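Local coordinates for protein indole-3-pyruvate decarboxylase (Azospirillum brasilense, PDB 2NXW) that catalyses the thiamine diphosphate- and magnesium-dependent decarboxylation of indole-3-pyruvate to indole-3-acetaldehyde, a step of auxin biosynthesis, and is also named phenylpyruvate decarboxylase, at residues V471-N476 / W497-M502; A422-G427 / F452-W457; E480-F485 / A490-D495. All blocks are in the same frame, centred on the assembly; numbering follows the deposited sequence.

Interaction 1: V471-N476 / W497-M502; sequences VILFNN and WRFADM. With MG (magnesium ion), chain C; TPP (thiamine diphosphate), chain E.
Leu473 and Asn475 reach from strand 470-475 to the ring of Phe499, at the end of the strand that carries the Asn-Asn pair closing the GDG...NN motif of thiamine diphosphate enzymes. The strand lies within the parallel sheet of the C-terminal cofactor-binding domain, and Leu473 and Asn475, two residues apart, start from the same face of it.

The Phe499 side chain shows how the two share it. Its CB already lies 3.5 Å from Leu473 CD1, and the next atom, CG, is closer still, 3.4 Å from that same methyl. With CG anti to the carbonyl carbon (chi1 -62°), the ring is directed at the strand. Phe499 CD1 stands 4.1 Å from Leu473 CD1 and also meets the Phe452 ring. CD2 is the meeting point of both partners: Leu473 CD1 approaches obliquely, while Asn475 ND2 comes in at the ring edge, near its plane, 3.5 Å from CD2. Farther out, CE2 stays beside the amide, whose plane is turned 58° from the ring. Trp497 CB rests over one ring face, offset toward the rim.

The Asn475 amide is buried but well supplied. ND2 donates to Glu537 OE2, a carboxylate oxygen that also accepts Phe499 N, so Glu537 fastens both sides of the contact. On the other branch, OD1 takes a bond from Ala477 N and has a water 2.7 Å away; that water accepts the N-H of Trp497 at 3.1 Å between its oxygen and Trp497 N.

One residue on, the chain leaves the sheet and Asn476 faces the opposite way, into the cofactor site. Asp449 OD1, Ser478 O, two phosphate oxygens and a water complete the magnesium shell. The Asn476 side chain uses both ends: ND2 donates to TPP O1B over 3.2 Å, and OD1 coordinates the magnesium ion at 2.1 Å.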
loop_
_atom_site.group_PDB
_atom_site.type_symbol
_atom_site.label_atom_id
_atom_site.label_comp_id
_atom_site.label_asym_id
_atom_site.label_seq_id
_atom_site.Cartn_x
_atom_site.Cartn_y
_atom_site.Cartn_z
ATOM N N VAL A 471 -17.005 -37.295 17.556
ATOM C CA VAL A 471 -17.367 -36.136 16.757
ATOM C C VAL A 471 -18.872 -36.015 16.634
ATOM O O VAL A 471 -19.527 -36.943 16.161
ATOM C CB VAL A 471 -16.777 -36.254 15.341
ATOM C CG1 VAL A 471 -17.083 -34.996 14.517
ATOM C CG2 VAL A 471 -15.265 -36.449 15.431
ATOM N N ILE A 472 -19.419 -34.887 17.078
ATOM C CA ILE A 472 -20.861 -34.650 16.942
ATOM C C ILE A 472 -21.010 -33.660 15.787
ATOM O O ILE A 472 -20.578 -32.509 15.888
ATOM C CB ILE A 472 -21.489 -34.061 18.219
ATOM C CG1 ILE A 472 -21.264 -35.016 19.406
ATOM C CG2 ILE A 472 -22.991 -33.867 17.996
ATOM C CD1 ILE A 472 -21.774 -34.482 20.737
ATOM N N LEU A 473 -21.596 -34.134 14.691
ATOM C CA LEU A 473 -21.787 -33.336 13.488
ATOM C C LEU A 473 -23.212 -32.805 13.467
ATOM O O LEU A 473 -24.166 -33.579 13.424
ATOM C CB LEU A 473 -21.507 -34.216 12.267
ATOM C CG LEU A 473 -21.288 -33.592 10.882
ATOM C CD1 LEU A 473 -20.880 -34.701 9.902
ATOM C CD2 LEU A 473 -22.561 -32.869 10.402
ATOM N N PHE A 474 -23.334 -31.480 13.505
ATOM C CA PHE A 474 -24.626 -30.790 13.506
ATOM C C PHE A 474 -25.066 -30.697 12.044
ATOM O O PHE A 474 -24.604 -29.823 11.302
ATOM C CB PHE A 474 -24.462 -29.370 14.088
ATOM C CG PHE A 474 -24.223 -29.313 15.583
ATOM C CD1 PHE A 474 -24.870 -28.352 16.353
ATOM C CD2 PHE A 474 -23.301 -30.164 16.210
ATOM C CE1 PHE A 474 -24.615 -28.227 17.717
ATOM C CE2 PHE A 474 -23.036 -30.048 17.580
ATOM C CZ PHE A 474 -23.693 -29.077 18.334
ATOM N N ASN A 475 -25.969 -31.577 11.623
ATOM C CA ASN A 475 -26.377 -31.564 10.227
ATOM C C ASN A 475 -27.732 -30.929 9.984
ATOM O O ASN A 475 -28.775 -31.594 10.097
ATOM C CB ASN A 475 -26.368 -32.984 9.639
ATOM C CG ASN A 475 -26.457 -32.979 8.123
ATOM O OD1 ASN A 475 -26.732 -31.940 7.513
ATOM N ND2 ASN A 475 -26.241 -34.126 7.505
ATOM N N ASN A 476 -27.717 -29.640 9.649
ATOM C CA ASN A 476 -28.957 -28.935 9.345
ATOM C C ASN A 476 -29.075 -28.663 7.840
ATOM O O ASN A 476 -29.951 -27.911 7.417
ATOM C CB ASN A 476 -29.095 -27.622 10.159
ATOM C CG ASN A 476 -27.846 -26.729 10.112
ATOM O OD1 ASN A 476 -27.010 -26.846 9.221
ATOM N ND2 ASN A 476 -27.748 -25.812 11.071
ATOM N N TRP A 497 -26.135 -34.809 2.805
ATOM C CA TRP A 497 -24.917 -35.618 2.703
ATOM C C TRP A 497 -25.097 -36.627 3.842
ATOM O O TRP A 497 -25.421 -36.233 4.968
ATOM C CB TRP A 497 -23.658 -34.782 2.968
ATOM C CG TRP A 497 -23.337 -33.752 1.922
ATOM C CD1 TRP A 497 -24.156 -32.740 1.475
ATOM C CD2 TRP A 497 -22.072 -33.559 1.274
ATOM N NE1 TRP A 497 -23.466 -31.925 0.600
ATOM C CE2 TRP A 497 -22.188 -32.404 0.460
ATOM C CE3 TRP A 497 -20.848 -34.246 1.310
ATOM C CZ2 TRP A 497 -21.125 -31.922 -0.311
ATOM C CZ3 TRP A 497 -19.785 -33.765 0.542
ATOM C CH2 TRP A 497 -19.937 -32.610 -0.255
ATOM N N ARG A 498 -24.915 -37.915 3.552
ATOM C CA ARG A 498 -25.078 -38.952 4.573
ATOM C C ARG A 498 -23.716 -39.207 5.206
ATOM O O ARG A 498 -23.033 -40.179 4.887
ATOM C CB ARG A 498 -25.623 -40.236 3.948
ATOM C CG ARG A 498 -27.126 -40.239 3.693
ATOM C CD ARG A 498 -27.554 -39.268 2.628
ATOM N NE ARG A 498 -26.982 -39.615 1.331
ATOM C CZ ARG A 498 -27.438 -39.164 0.168
ATOM N NH1 ARG A 498 -26.846 -39.534 -0.957
ATOM N NH2 ARG A 498 -28.490 -38.357 0.135
ATOM N N PHE A 499 -23.326 -38.314 6.101
ATOM C CA PHE A 499 -22.013 -38.394 6.726
ATOM C C PHE A 499 -21.779 -39.657 7.546
ATOM O O PHE A 499 -20.707 -40.272 7.443
ATOM C CB PHE A 499 -21.788 -37.144 7.583
ATOM C CG PHE A 499 -21.799 -35.846 6.796
ATOM C CD1 PHE A 499 -20.754 -35.523 5.932
ATOM C CD2 PHE A 499 -22.831 -34.924 6.973
ATOM C CE1 PHE A 499 -20.726 -34.285 5.261
ATOM C CE2 PHE A 499 -22.814 -33.690 6.305
ATOM C CZ PHE A 499 -21.760 -33.371 5.456
ATOM N N ALA A 500 -22.767 -40.054 8.343
ATOM C CA ALA A 500 -22.613 -41.261 9.153
ATOM C C ALA A 500 -22.335 -42.454 8.248
ATOM O O ALA A 500 -21.515 -43.311 8.595
ATOM C CB ALA A 500 -23.860 -41.514 10.000
ATOM N N ASP A 501 -23.017 -42.520 7.103
ATOM C CA ASP A 501 -22.821 -43.614 6.149
ATOM C C ASP A 501 -21.429 -43.625 5.523
ATOM O O ASP A 501 -21.007 -44.625 4.939
ATOM C CB ASP A 501 -23.829 -43.531 5.001
ATOM C CG ASP A 501 -25.244 -43.907 5.406
ATOM O OD1 ASP A 501 -25.453 -44.459 6.510
ATOM O OD2 ASP A 501 -26.155 -43.652 4.580
ATOM N N MET A 502 -20.720 -42.505 5.602
ATOM C CA MET A 502 -19.391 -42.433 5.018
ATOM C C MET A 502 -18.283 -42.727 6.027
ATOM O O MET A 502 -17.124 -42.878 5.649
ATOM C CB MET A 502 -19.186 -41.041 4.407
ATOM C CG MET A 502 -20.183 -40.724 3.301
ATOM S SD MET A 502 -20.062 -38.997 2.693
ATOM C CE MET A 502 -18.648 -39.120 1.687
HETATM MG MG MG C . -25.011 -26.317 8.996
HETATM N "N1'" TPP E . -15.252 -19.915 4.663
HETATM C "C2'" TPP E . -14.418 -20.104 5.697
HETATM C CM2 TPP E . -13.112 -20.853 5.478
HETATM N "N3'" TPP E . -14.716 -19.635 6.913
HETATM C "C4'" TPP E . -15.870 -18.952 7.161
HETATM N "N4'" TPP E . -16.089 -18.440 8.404
HETATM C "C5'" TPP E . -16.822 -18.781 6.105
HETATM C "C6'" TPP E . -16.455 -19.269 4.834
HETATM C "C7'" TPP E . -18.177 -18.064 6.301
HETATM N N3 TPP E . -19.152 -18.811 7.219
HETATM C C2 TPP E . -19.258 -18.413 8.490
HETATM S S1 TPP E . -20.479 -19.471 9.172
HETATM C C5 TPP E . -20.817 -20.398 7.713
HETATM C C4 TPP E . -19.965 -19.831 6.769
HETATM C CM4 TPP E . -19.937 -20.348 5.304
HETATM C C6 TPP E . -21.792 -21.501 7.609
HETATM C C7 TPP E . -21.308 -22.696 8.452
HETATM O O7 TPP E . -22.170 -23.753 8.114
HETATM P PA TPP E . -22.040 -24.978 9.108
HETATM O O1A TPP E . -20.618 -25.522 9.212
HETATM O O2A TPP E . -22.995 -26.027 8.541
HETATM O O3A TPP E . -22.523 -24.601 10.578
HETATM P PB TPP E . -23.971 -23.840 10.832
HETATM O O1B TPP E . -25.062 -24.487 9.976
HETATM O O2B TPP E . -24.220 -24.026 12.356
HETATM O O3B TPP E . -23.844 -22.353 10.534
HETATM O O HOH W 1 -24.665 -27.147 10.927
HETATM O O HOH W 2 -26.629 -32.548 4.839
#

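Interaction 2: A422-G427 / F452-W457; sequences AGMGFG and FQMTGW. With TPP (thiamine diphosphate), chain E.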
loop_
_atom_site.group_PDB
_atom_site.type_symbol
_atom_site.label_atom_id
_atom_site.label_comp_id
_atom_site.label_asym_id
_atom_site.label_seq_id
_atom_site.Cartn_x
_atom_site.Cartn_y
_atom_site.Cartn_z
ATOM N N ALA A 422 -12.740 -16.883 13.472
ATOM C CA ALA A 422 -13.989 -17.363 12.871
ATOM C C ALA A 422 -13.854 -18.086 11.542
ATOM O O ALA A 422 -14.787 -18.088 10.737
ATOM C CB ALA A 422 -14.976 -16.202 12.731
ATOM N N GLY A 423 -12.711 -18.718 11.312
ATOM C CA GLY A 423 -12.522 -19.450 10.072
ATOM C C GLY A 423 -12.992 -20.889 10.216
ATOM O O GLY A 423 -12.718 -21.550 11.215
ATOM N N MET A 424 -13.704 -21.374 9.212
ATOM C CA MET A 424 -14.203 -22.747 9.220
ATOM C C MET A 424 -13.155 -23.771 8.821
ATOM O O MET A 424 -12.223 -23.474 8.064
ATOM C CB MET A 424 -15.375 -22.897 8.248
ATOM C CG MET A 424 -16.637 -22.208 8.672
ATOM S SD MET A 424 -17.777 -22.131 7.306
ATOM C CE MET A 424 -18.193 -23.894 7.060
ATOM N N GLY A 425 -13.353 -24.997 9.313
ATOM C CA GLY A 425 -12.475 -26.105 8.983
ATOM C C GLY A 425 -11.559 -26.498 10.116
ATOM O O GLY A 425 -10.965 -27.568 10.102
ATOM N N PHE A 426 -11.483 -25.645 11.122
ATOM C CA PHE A 426 -10.610 -25.874 12.271
ATOM C C PHE A 426 -10.979 -27.082 13.140
ATOM O O PHE A 426 -10.104 -27.789 13.641
ATOM C CB PHE A 426 -10.659 -24.609 13.146
ATOM C CG PHE A 426 -9.856 -24.685 14.417
ATOM C CD1 PHE A 426 -8.526 -24.295 14.427
ATOM C CD2 PHE A 426 -10.444 -25.079 15.615
ATOM C CE1 PHE A 426 -7.787 -24.287 15.616
ATOM C CE2 PHE A 426 -9.714 -25.074 16.811
ATOM C CZ PHE A 426 -8.392 -24.678 16.818
ATOM N N GLY A 427 -12.277 -27.311 13.293
ATOM C CA GLY A 427 -12.774 -28.318 14.218
ATOM C C GLY A 427 -12.231 -29.725 14.269
ATOM O O GLY A 427 -11.619 -30.133 15.269
ATOM N N PHE A 452 -17.797 -29.678 8.058
ATOM C CA PHE A 452 -17.344 -31.045 7.883
ATOM C C PHE A 452 -17.018 -31.313 6.411
ATOM O O PHE A 452 -16.084 -32.039 6.102
ATOM C CB PHE A 452 -18.404 -32.030 8.375
ATOM C CG PHE A 452 -17.887 -33.428 8.542
ATOM C CD1 PHE A 452 -17.441 -33.873 9.782
ATOM C CD2 PHE A 452 -17.804 -34.283 7.450
ATOM C CE1 PHE A 452 -16.916 -35.169 9.926
ATOM C CE2 PHE A 452 -17.277 -35.571 7.585
ATOM C CZ PHE A 452 -16.834 -36.007 8.833
ATOM N N GLN A 453 -17.801 -30.739 5.497
ATOM C CA GLN A 453 -17.544 -30.924 4.074
ATOM C C GLN A 453 -16.158 -30.402 3.690
ATOM O O GLN A 453 -15.589 -30.812 2.688
ATOM C CB GLN A 453 -18.595 -30.183 3.240
ATOM C CG GLN A 453 -19.986 -30.766 3.310
ATOM C CD GLN A 453 -20.973 -29.884 2.602
ATOM O OE1 GLN A 453 -20.615 -29.162 1.668
ATOM N NE2 GLN A 453 -22.230 -29.949 3.021
ATOM N N MET A 454 -15.636 -29.483 4.493
ATOM C CA MET A 454 -14.319 -28.914 4.236
ATOM C C MET A 454 -13.164 -29.779 4.730
ATOM O O MET A 454 -12.271 -30.124 3.954
ATOM C CB MET A 454 -14.189 -27.535 4.902
ATOM C CG MET A 454 -15.161 -26.478 4.385
ATOM S SD MET A 454 -14.881 -24.917 5.270
ATOM C CE MET A 454 -15.867 -23.779 4.265
ATOM N N THR A 455 -13.213 -30.151 6.010
ATOM C CA THR A 455 -12.098 -30.874 6.614
ATOM C C THR A 455 -12.457 -32.057 7.501
ATOM O O THR A 455 -11.568 -32.623 8.136
ATOM C CB THR A 455 -11.268 -29.911 7.478
ATOM O OG1 THR A 455 -12.092 -29.441 8.550
ATOM C CG2 THR A 455 -10.755 -28.729 6.645
ATOM N N GLY A 456 -13.725 -32.448 7.562
ATOM C CA GLY A 456 -14.095 -33.575 8.410
ATOM C C GLY A 456 -13.479 -34.891 7.956
ATOM O O GLY A 456 -13.291 -35.816 8.758
ATOM N N TRP A 457 -13.155 -34.968 6.669
ATOM C CA TRP A 457 -12.573 -36.156 6.047
ATOM C C TRP A 457 -11.230 -36.548 6.654
ATOM O O TRP A 457 -10.757 -37.680 6.463
ATOM C CB TRP A 457 -12.422 -35.898 4.539
ATOM C CG TRP A 457 -13.637 -35.202 3.986
ATOM C CD1 TRP A 457 -13.719 -33.904 3.560
ATOM C CD2 TRP A 457 -14.966 -35.736 3.904
ATOM N NE1 TRP A 457 -15.014 -33.600 3.222
ATOM C CE2 TRP A 457 -15.800 -34.704 3.424
ATOM C CE3 TRP A 457 -15.530 -36.986 4.203
ATOM C CZ2 TRP A 457 -17.178 -34.879 3.230
ATOM C CZ3 TRP A 457 -16.897 -37.162 4.019
ATOM C CH2 TRP A 457 -17.708 -36.110 3.535
HETATM N "N1'" TPP E . -15.252 -19.915 4.663
HETATM C "C2'" TPP E . -14.418 -20.104 5.697
HETATM C CM2 TPP E . -13.112 -20.853 5.478
HETATM N "N3'" TPP E . -14.716 -19.635 6.913
HETATM C "C4'" TPP E . -15.870 -18.952 7.161
HETATM N "N4'" TPP E . -16.089 -18.440 8.404
HETATM C "C5'" TPP E . -16.822 -18.781 6.105
HETATM C "C6'" TPP E . -16.455 -19.269 4.834
HETATM C "C7'" TPP E . -18.177 -18.064 6.301
HETATM N N3 TPP E . -19.152 -18.811 7.219
HETATM C C2 TPP E . -19.258 -18.413 8.490
HETATM S S1 TPP E . -20.479 -19.471 9.172
HETATM C C5 TPP E . -20.817 -20.398 7.713
HETATM C C4 TPP E . -19.965 -19.831 6.769
HETATM C CM4 TPP E . -19.937 -20.348 5.304
HETATM C C6 TPP E . -21.792 -21.501 7.609
HETATM C C7 TPP E . -21.308 -22.696 8.452
HETATM O O7 TPP E . -22.170 -23.753 8.114
HETATM P PA TPP E . -22.040 -24.978 9.108
HETATM O O1A TPP E . -20.618 -25.522 9.212
HETATM O O2A TPP E . -22.995 -26.027 8.541
HETATM O O3A TPP E . -22.523 -24.601 10.578
HETATM P PB TPP E . -23.971 -23.840 10.832
HETATM O O1B TPP E . -25.062 -24.487 9.976
HETATM O O2B TPP E . -24.220 -24.026 12.356
HETATM O O3B TPP E . -23.844 -22.353 10.534
#
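The cofactor pocket holds thiamine diphosphate bent over a residue at its fold, the V conformation shared by the family, and Met424, braced by Met454, occupies that place. Met424 runs along the cofactor: CG lies 3.7 Å from TPP C4' of the pyrimidine, and SD 3.2 Å from TPP C4 of the thiazolium. The bend at chi3 (67°) then turns CE toward C7 of the ethyl arm and the phosphate oxygen O1A. Behind it comes Met454, extended beyond CG, with SD 3.6 Å from Met424 CB and its methyl CE 3.6 Å from Met424 CE. The sulfur thus lies against the root of Met424 and the methyl against its tip, and Met454 CE also comes within 3.9 Å of TPP N1'.

The backbone of 422-427 reads the pyrimidine directly. Met424 N donates to TPP N3' over 3.1 Å, nearly straight at 169°, while TPP N4' donates a hydrogen bond to Ala422 O at 2.7 Å.

One polar bond joins the two segments: Thr455 OG1 donates to Gly425 O at 2.7 Å, tilted 21° from the carbonyl plane. Gly425 runs past Thr455, and its backbone angles leave no place for a CB beside the preceding carbonyl oxygen.

Asp399, just past strand 395-398, receives Gly425 N and Gly427 N, where helix 427-437 begins; helix 449-455, which follows strand 443-448, sets Met454 and Thr455 against His67 of the second subunit.

Interaction 3: E480-F485 / A490-D495; sequences EMLRTF and AFNDLD. With TPP (thiamine diphosphate), chain E.
Arg483 on helix 480-485 meets Asp493 in a salt bridge gathered on a single carboxylate oxygen, OD1. The main bond comes from Arg483 NH2, 2.6 Å from Asp493 OD1 at an N-H...O angle of 152°; Arg483 NH1 adds a weak one to the same atom. Guanidinium and carboxylate are nearly coplanar, 21° apart, and a water closes the group, accepting from NH1 and donating to Asp493 OD1, 2.8 Å from each.

Arg483 is held from its other side as well. The bend at chi3 (-52°) brings NE round to Glu480, one turn back along the helix, where it donates to OE1 (2.8 Å) in a second salt bridge, in the guanidinium plane but from above the carboxylate plane. Thus NE, NH1 and NH2 all have partners, and the rotation of the group is fixed. Ser478 OG links further into this network, accepting from NH2 and bonding Glu480 OE1, while Glu480 OE2 accepts Gly543 N.

Next to the charges, Asn492 lies against the helix: its ND2 packs 3.4 Å from Leu482 CB. Leu482 in turn places CD1 3.5 Å from the thiazolium methyl CM4 of the cofactor.

The first turn serves the diphosphate. Glu480 N donates to TPP O1B over 2.9 Å and Met481 N to TPP O3B over 2.8 Å, a helix N-terminus turned on phosphate oxygens beside the magnesium site of a thiamine diphosphate enzyme.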
loop_
_atom_site.group_PDB
_atom_site.type_symbol
_atom_site.label_atom_id
_atom_site.label_comp_id
_atom_site.label_asym_id
_atom_site.label_seq_id
_atom_site.Cartn_x
_atom_site.Cartn_y
_atom_site.Cartn_z
ATOM N N GLU A 480 -26.201 -22.410 8.279
ATOM C CA GLU A 480 -27.182 -21.742 9.118
ATOM C C GLU A 480 -26.804 -20.398 9.706
ATOM O O GLU A 480 -27.653 -19.517 9.818
ATOM C CB GLU A 480 -27.669 -22.698 10.214
ATOM C CG GLU A 480 -29.000 -22.295 10.894
ATOM C CD GLU A 480 -30.226 -22.324 9.975
ATOM O OE1 GLU A 480 -30.185 -22.926 8.877
ATOM O OE2 GLU A 480 -31.255 -21.734 10.381
ATOM N N MET A 481 -25.553 -20.213 10.098
ATOM C CA MET A 481 -25.182 -18.910 10.623
ATOM C C MET A 481 -25.416 -17.832 9.573
ATOM O O MET A 481 -25.795 -16.704 9.907
ATOM C CB MET A 481 -23.717 -18.895 11.050
ATOM C CG MET A 481 -23.495 -19.497 12.408
ATOM S SD MET A 481 -21.910 -19.023 13.107
ATOM C CE MET A 481 -22.226 -17.286 13.498
ATOM N N LEU A 482 -25.201 -18.169 8.306
ATOM C CA LEU A 482 -25.415 -17.188 7.244
ATOM C C LEU A 482 -26.911 -16.977 7.015
ATOM O O LEU A 482 -27.344 -15.867 6.692
ATOM C CB LEU A 482 -24.716 -17.633 5.960
ATOM C CG LEU A 482 -23.208 -17.865 6.103
ATOM C CD1 LEU A 482 -22.628 -18.109 4.719
ATOM C CD2 LEU A 482 -22.539 -16.660 6.747
ATOM N N ARG A 483 -27.709 -18.028 7.191
ATOM C CA ARG A 483 -29.158 -17.887 7.052
ATOM C C ARG A 483 -29.667 -16.891 8.098
ATOM O O ARG A 483 -30.549 -16.078 7.817
ATOM C CB ARG A 483 -29.872 -19.233 7.264
ATOM C CG ARG A 483 -31.416 -19.139 7.091
ATOM C CD ARG A 483 -32.110 -20.440 7.463
ATOM N NE ARG A 483 -31.489 -21.551 6.758
ATOM C CZ ARG A 483 -31.642 -21.809 5.463
ATOM N NH1 ARG A 483 -32.433 -21.052 4.713
ATOM N NH2 ARG A 483 -30.936 -22.779 4.895
ATOM N N THR A 484 -29.115 -16.925 9.307
ATOM C CA THR A 484 -29.601 -16.015 10.343
ATOM C C THR A 484 -29.336 -14.562 9.987
ATOM O O THR A 484 -30.085 -13.675 10.392
ATOM C CB THR A 484 -28.977 -16.307 11.732
ATOM O OG1 THR A 484 -27.616 -15.854 11.763
ATOM C CG2 THR A 484 -29.045 -17.803 12.042
ATOM N N PHE A 485 -28.283 -14.325 9.214
ATOM C CA PHE A 485 -27.915 -12.968 8.805
ATOM C C PHE A 485 -28.645 -12.499 7.552
ATOM O O PHE A 485 -28.907 -11.298 7.396
ATOM C CB PHE A 485 -26.413 -12.888 8.526
ATOM C CG PHE A 485 -25.545 -13.239 9.705
ATOM C CD1 PHE A 485 -24.238 -13.672 9.508
ATOM C CD2 PHE A 485 -26.031 -13.135 11.009
ATOM C CE1 PHE A 485 -23.424 -14.000 10.591
ATOM C CE2 PHE A 485 -25.226 -13.459 12.100
ATOM C CZ PHE A 485 -23.919 -13.893 11.887
ATOM N N ALA A 490 -31.263 -18.173 -1.084
ATOM C CA ALA A 490 -31.427 -19.597 -1.326
ATOM C C ALA A 490 -30.127 -20.381 -1.239
ATOM O O ALA A 490 -30.148 -21.579 -0.928
ATOM C CB ALA A 490 -32.066 -19.820 -2.697
ATOM N N PHE A 491 -28.998 -19.716 -1.486
ATOM C CA PHE A 491 -27.713 -20.414 -1.500
ATOM C C PHE A 491 -27.234 -21.004 -0.173
ATOM O O PHE A 491 -26.291 -21.804 -0.161
ATOM C CB PHE A 491 -26.622 -19.518 -2.136
ATOM C CG PHE A 491 -26.434 -18.192 -1.454
ATOM C CD1 PHE A 491 -25.857 -18.109 -0.180
ATOM C CD2 PHE A 491 -26.833 -17.011 -2.082
ATOM C CE1 PHE A 491 -25.687 -16.880 0.449
ATOM C CE2 PHE A 491 -26.665 -15.785 -1.457
ATOM C CZ PHE A 491 -26.093 -15.708 -0.196
ATOM N N ASN A 492 -27.879 -20.643 0.932
ATOM C CA ASN A 492 -27.485 -21.189 2.228
ATOM C C ASN A 492 -28.097 -22.564 2.459
ATOM O O ASN A 492 -27.781 -23.238 3.444
ATOM C CB ASN A 492 -27.870 -20.233 3.358
ATOM C CG ASN A 492 -27.052 -18.960 3.341
ATOM O OD1 ASN A 492 -27.568 -17.869 3.610
ATOM N ND2 ASN A 492 -25.766 -19.089 3.035
ATOM N N ASP A 493 -28.987 -22.974 1.558
ATOM C CA ASP A 493 -29.595 -24.301 1.640
ATOM C C ASP A 493 -28.599 -25.298 1.067
ATOM O O ASP A 493 -28.225 -25.198 -0.103
ATOM C CB ASP A 493 -30.864 -24.393 0.781
ATOM C CG ASP A 493 -32.010 -23.579 1.320
ATOM O OD1 ASP A 493 -32.007 -23.210 2.512
ATOM O OD2 ASP A 493 -32.952 -23.332 0.532
ATOM N N LEU A 494 -28.182 -26.272 1.871
ATOM C CA LEU A 494 -27.247 -27.275 1.387
ATOM C C LEU A 494 -28.004 -28.565 1.128
ATOM O O LEU A 494 -29.163 -28.718 1.532
ATOM C CB LEU A 494 -26.111 -27.503 2.395
ATOM C CG LEU A 494 -25.282 -26.247 2.726
ATOM C CD1 LEU A 494 -24.195 -26.580 3.742
ATOM C CD2 LEU A 494 -24.652 -25.676 1.451
ATOM N N ASP A 495 -27.339 -29.488 0.448
ATOM C CA ASP A 495 -27.934 -30.770 0.095
ATOM C C ASP A 495 -27.790 -31.736 1.265
ATOM O O ASP A 495 -27.171 -31.419 2.286
ATOM C CB ASP A 495 -27.207 -31.332 -1.130
ATOM C CG ASP A 495 -28.095 -32.166 -2.017
ATOM O OD1 ASP A 495 -29.146 -32.650 -1.548
ATOM O OD2 ASP A 495 -27.719 -32.352 -3.196
HETATM N "N1'" TPP E . -15.252 -19.915 4.663
HETATM C "C2'" TPP E . -14.418 -20.104 5.697
HETATM C CM2 TPP E . -13.112 -20.853 5.478
HETATM N "N3'" TPP E . -14.716 -19.635 6.913
HETATM C "C4'" TPP E . -15.870 -18.952 7.161
HETATM N "N4'" TPP E . -16.089 -18.440 8.404
HETATM C "C5'" TPP E . -16.822 -18.781 6.105
HETATM C "C6'" TPP E . -16.455 -19.269 4.834
HETATM C "C7'" TPP E . -18.177 -18.064 6.301
HETATM N N3 TPP E . -19.152 -18.811 7.219
HETATM C C2 TPP E . -19.258 -18.413 8.490
HETATM S S1 TPP E . -20.479 -19.471 9.172
HETATM C C5 TPP E . -20.817 -20.398 7.713
HETATM C C4 TPP E . -19.965 -19.831 6.769
HETATM C CM4 TPP E . -19.937 -20.348 5.304
HETATM C C6 TPP E . -21.792 -21.501 7.609
HETATM C C7 TPP E . -21.308 -22.696 8.452
HETATM O O7 TPP E . -22.170 -23.753 8.114
HETATM P PA TPP E . -22.040 -24.978 9.108
HETATM O O1A TPP E . -20.618 -25.522 9.212
HETATM O O2A TPP E . -22.995 -26.027 8.541
HETATM O O3A TPP E . -22.523 -24.601 10.578
HETATM P PB TPP E . -23.971 -23.840 10.832
HETATM O O1B TPP E . -25.062 -24.487 9.976
HETATM O O2B TPP E . -24.220 -24.026 12.356
HETATM O O3B TPP E . -23.844 -22.353 10.534
HETATM O O HOH W 3 -32.862 -20.614 1.979
#

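Overall arrangement
All three contacts belong to the C-terminal cofactor-binding domain and approach thiamine diphosphate from different parts: interaction 2 at the pyrimidine and thiazolium, interaction 1 at the metal and O1B, which interaction 3 also holds, along with O3B and the thiazolium. Centres of interactions 1 and 2 lie about 13 Å apart, and Phe452 packs against both Leu473 and Phe499: Phe452 CG is 3.5 Å from Leu473 CD1, and Phe452 CD2 3.5 Å from Phe499 CD1. Interaction 3, centred about 17 Å from interaction 1, lies within the chain excursion between strand 470-475 and helix 499-502. It brushes interaction 2 through Leu494 CD1 and Gln453 NE2, 4.0 Å apart. Each contact also reaches the second subunit.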